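Side-chain contacts in extracellular PQQ-dependent sugar dehydrogenase (Coprinopsis cinerea, PDB 6JT6), which carries a haem b in its cytochrome domain, which probably passes electrons from the PQQ-dependent, sugar-oxidising domain to an outside acceptor: residues L101-L104 with G105-T109; T124-T127 with G128-G132. All blocks are in the same frame, centred on the assembly; numbering follows the deposited sequence.

Both contacts are local turns of one cytochrome domain, related to that of cellobiose dehydrogenase. Contact 1 comes first along the chain. It is the break in strand 100-109, which pairs antiparallel with strand 113-121 in the mixed sheet. Contact 2 follows in the loop that leaves strand 113-121 and leads to strand 138-146 of the other, antiparallel sheet. The centres of contact 1 and contact 2 lie about 25 Å apart, on opposite sides of the chain's centre. The nearest atoms of contact 1 and contact 2 are about 10 Å apart. Contact 1 is buried beside helix 182-191; contact 2 is partly buried, close to the attached glycan. Each closes a local turn in a different part of the domain.

Contact 1: residues L101-L104 with G105-T109; sequences LTIL and GSSGT
With chi1 at -61°, the hydroxyl of Ser107 stands beside its own backbone N and comes to the carbonyl of Leu104; Ile103 has CG2 anti to its backbone N, which carries that methyl to the same serine. The motif is a short looping break in strand 100-109 of a beta hairpin, whose partner is strand 113-121. Ser107 OG donates to Leu104 O at 2.9 Å. The donor sits above the carbonyl plane, 39° out of it. The same hydroxyl is also hydrogen-bonded to Val117 N of the partner strand, so it ties the break to its neighbour. Ile103 CG2 lies alongside the serine, 3.7 Å from Ser107 OG and 3.9 Å from Ser107 CB. Strand 79-86 meets both residues through Pro80.

Leu104 turns its isobutyl group away from the loop and packs it on Leu186, Leu189 and Thr190 of helix 182-191. Its carbonyl O has a second donor, a water at 3.3 Å. That water accepts from Ser107 N at 3.2 Å, so water and hydroxyl make two links between Leu104 and Ser107. Ser106 bends back on the loop itself: its OG donates to Gly105 O at 2.6 Å, meeting the C=O at 102°, almost side-on to the bond.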
loop_
_atom_site.group_PDB
_atom_site.type_symbol
_atom_site.label_atom_id
_atom_site.label_comp_id
_atom_site.label_asym_id
_atom_site.label_seq_id
_atom_site.Cartn_x
_atom_site.Cartn_y
_atom_site.Cartn_z
ATOM N N LEU A 101 4.908 -10.265 -0.368
ATOM C CA LEU A 101 3.962 -9.439 -1.118
ATOM C C LEU A 101 3.316 -10.215 -2.251
ATOM O O LEU A 101 3.996 -10.909 -3.033
ATOM C CB LEU A 101 4.642 -8.161 -1.688
ATOM C CG LEU A 101 5.117 -7.143 -0.613
ATOM C CD1 LEU A 101 6.144 -6.219 -1.222
ATOM C CD2 LEU A 101 3.931 -6.344 -0.084
ATOM N N THR A 102 2.004 -10.051 -2.373
ATOM C CA THR A 102 1.265 -10.742 -3.424
ATOM C C THR A 102 0.406 -9.674 -4.048
ATOM O O THR A 102 -0.430 -9.090 -3.357
ATOM C CB THR A 102 0.354 -11.848 -2.812
ATOM O OG1 THR A 102 1.144 -12.708 -1.973
ATOM C CG2 THR A 102 -0.382 -12.639 -3.917
ATOM N N ILE A 103 0.596 -9.427 -5.338
ATOM C CA ILE A 103 -0.307 -8.523 -6.056
ATOM C C ILE A 103 -1.605 -9.267 -6.337
ATOM O O ILE A 103 -1.579 -10.425 -6.758
ATOM C CB ILE A 103 0.332 -7.970 -7.344
ATOM C CG1 ILE A 103 1.512 -7.049 -6.962
ATOM C CG2 ILE A 103 -0.689 -7.151 -8.177
ATOM C CD1 ILE A 103 2.466 -6.728 -8.097
ATOM N N LEU A 104 -2.718 -8.581 -6.077
ATOM C CA LEU A 104 -4.074 -9.134 -6.162
ATOM C C LEU A 104 -4.752 -8.581 -7.403
ATOM O O LEU A 104 -4.154 -7.761 -8.124
ATOM C CB LEU A 104 -4.875 -8.788 -4.876
ATOM C CG LEU A 104 -4.253 -9.212 -3.528
ATOM C CD1 LEU A 104 -5.098 -8.876 -2.265
ATOM C CD2 LEU A 104 -3.851 -10.688 -3.512
ATOM N N GLY A 105 -5.997 -8.991 -7.657
ATOM C CA GLY A 105 -6.741 -8.549 -8.839
ATOM C C GLY A 105 -7.165 -7.093 -8.787
ATOM O O GLY A 105 -6.889 -6.402 -7.794
ATOM N N SER A 106 -7.843 -6.631 -9.846
ATOM C CA SER A 106 -8.180 -5.201 -10.075
ATOM C C SER A 106 -6.950 -4.250 -10.051
ATOM O O SER A 106 -7.085 -3.047 -9.864
ATOM C CB SER A 106 -9.284 -4.719 -9.111
ATOM O OG SER A 106 -8.831 -4.696 -7.769
ATOM N N SER A 107 -5.756 -4.812 -10.255
ATOM C CA SER A 107 -4.530 -4.048 -10.384
ATOM C C SER A 107 -4.211 -3.790 -11.864
ATOM O O SER A 107 -4.692 -4.505 -12.745
ATOM C CB SER A 107 -3.344 -4.757 -9.688
ATOM O OG SER A 107 -3.574 -4.915 -8.314
ATOM N N GLY A 108 -3.382 -2.774 -12.114
ATOM C CA GLY A 108 -2.937 -2.413 -13.471
ATOM C C GLY A 108 -3.432 -1.021 -13.806
ATOM O O GLY A 108 -3.520 -0.169 -12.914
ATOM N N THR A 109 -3.758 -0.786 -15.076
ATOM C CA THR A 109 -4.245 0.517 -15.501
ATOM C C THR A 109 -5.418 0.425 -16.458
ATOM O O THR A 109 -5.495 -0.517 -17.247
ATOM C CB THR A 109 -3.099 1.428 -16.046
ATOM O OG1 THR A 109 -3.614 2.745 -16.328
ATOM C CG2 THR A 109 -2.451 0.837 -17.278
HETATM O O HOH W 1 -4.695 -7.573 -11.342
#

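Contact 2: residues T124-T127 with G128-G132; sequences TRWT and GGAGG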
loop_
_atom_site.group_PDB
_atom_site.type_symbol
_atom_site.label_atom_id
_atom_site.label_comp_id
_atom_site.label_asym_id
_atom_site.label_seq_id
_atom_site.Cartn_x
_atom_site.Cartn_y
_atom_site.Cartn_z
ATOM N N THR A 124 3.719 -6.586 9.973
ATOM C CA THR A 124 3.152 -5.858 11.112
ATOM C C THR A 124 4.128 -5.773 12.298
ATOM O O THR A 124 3.828 -5.112 13.272
ATOM C CB THR A 124 1.831 -6.479 11.574
ATOM O OG1 THR A 124 2.121 -7.793 12.056
ATOM C CG2 THR A 124 0.819 -6.581 10.418
ATOM N N ARG A 125 5.268 -6.466 12.208
ATOM C CA ARG A 125 6.350 -6.369 13.211
ATOM C C ARG A 125 7.683 -6.150 12.526
ATOM O O ARG A 125 7.963 -6.772 11.493
ATOM C CB ARG A 125 6.413 -7.625 14.081
ATOM C CG ARG A 125 5.177 -7.830 14.945
ATOM C CD ARG A 125 5.184 -6.961 16.198
ATOM N NE ARG A 125 3.943 -7.128 16.964
ATOM C CZ ARG A 125 2.950 -6.240 17.017
ATOM N NH1 ARG A 125 1.869 -6.515 17.742
ATOM N NH2 ARG A 125 3.026 -5.083 16.355
ATOM N N TRP A 126 8.494 -5.255 13.073
ATOM C CA TRP A 126 9.862 -5.053 12.572
ATOM C C TRP A 126 10.780 -4.425 13.622
ATOM O O TRP A 126 10.321 -3.898 14.620
ATOM C CB TRP A 126 9.868 -4.182 11.322
ATOM C CG TRP A 126 9.187 -2.840 11.484
ATOM C CD1 TRP A 126 9.755 -1.684 11.936
ATOM C CD2 TRP A 126 7.810 -2.532 11.190
ATOM N NE1 TRP A 126 8.830 -0.667 11.932
ATOM C CE2 TRP A 126 7.621 -1.156 11.492
ATOM C CE3 TRP A 126 6.729 -3.283 10.698
ATOM C CZ2 TRP A 126 6.396 -0.489 11.290
ATOM C CZ3 TRP A 126 5.479 -2.607 10.477
ATOM C CH2 TRP A 126 5.340 -1.229 10.793
ATOM N N THR A 127 12.075 -4.410 13.371
ATOM C CA THR A 127 12.970 -3.843 14.395
ATOM C C THR A 127 13.294 -2.400 14.037
ATOM O O THR A 127 13.720 -2.104 12.936
ATOM C CB THR A 127 14.232 -4.717 14.609
ATOM O OG1 THR A 127 14.938 -4.857 13.372
ATOM C CG2 THR A 127 13.833 -6.101 15.070
ATOM N N GLY A 128 13.041 -1.495 14.957
ATOM C CA GLY A 128 13.328 -0.101 14.734
ATOM C C GLY A 128 12.076 0.634 14.336
ATOM O O GLY A 128 11.023 0.017 14.161
ATOM N N GLY A 129 12.210 1.947 14.191
ATOM C CA GLY A 129 11.104 2.831 13.854
ATOM C C GLY A 129 9.967 2.679 14.844
ATOM O O GLY A 129 10.190 2.648 16.085
ATOM N N ALA A 130 8.755 2.550 14.302
ATOM C CA ALA A 130 7.567 2.336 15.118
ATOM C C ALA A 130 7.534 0.948 15.772
ATOM O O ALA A 130 6.772 0.730 16.724
ATOM C CB ALA A 130 6.312 2.550 14.259
ATOM N N GLY A 131 8.330 0.008 15.256
ATOM C CA GLY A 131 8.408 -1.330 15.814
ATOM C C GLY A 131 7.340 -2.275 15.283
ATOM O O GLY A 131 7.464 -3.501 15.420
ATOM N N GLY A 132 6.287 -1.719 14.682
ATOM C CA GLY A 132 5.203 -2.524 14.115
ATOM C C GLY A 132 3.911 -1.753 13.954
ATOM O O GLY A 132 3.859 -0.559 14.214
#
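The backbone doubles back through a type II' beta turn from Gly128 to Gly131, and a single beta bridge pairs Arg125 with Gly132. This small glycine-rich loop follows strand 113-121 in the cytochrome domain. Trp126 N donates to Gly131 O at 3.1 Å. The N-H points almost straight at the oxygen (178°), yet it comes from well above the carbonyl plane. The turn's own bond, Gly131 N to Gly128 O, is weak.

Trp126 is the main side chain here. Its CG stands between the backbone N and the carbonyl carbon (chi1 55°), which lays one face of the indole against the returning backbone of Gly131 and Gly132. Gly132 CA sits over the six-membered ring, 3.5 Å from its centroid and 7° off the normal. Gly131 CA makes a second CH-pi contact over the five-membered ring, at 4.2 Å from its centroid. The backbone angles of Gly131 and Gly132 suit glycine; at Gly132 a side chain would also have to share the space held by Thr124 O and Arg125 NH2. Gly128 O approaches the ring edge instead, 3.1 Å from Trp126 CD1. The indole NE1 is hydrogen-bonded to Asn68 OD1, which also accepts from Ala130 N, so one amide oxygen holds ring and turn together. Ala130 CB touches the benzene side of the indole at Trp126 CZ2, 4.2 Å away.

Arg125 touches the attached N-acetylglucosamine, and Trp126 also lies near this sugar. The arginine chain bends at chi2, which brings NH2 back beside Thr124 O and Gly132. This NH2 gives weak hydrogen bonds to Thr124 O and Ile133 O. Gly132 CA lies at the guanidinium edge, 4.0 Å from Arg125 NH2.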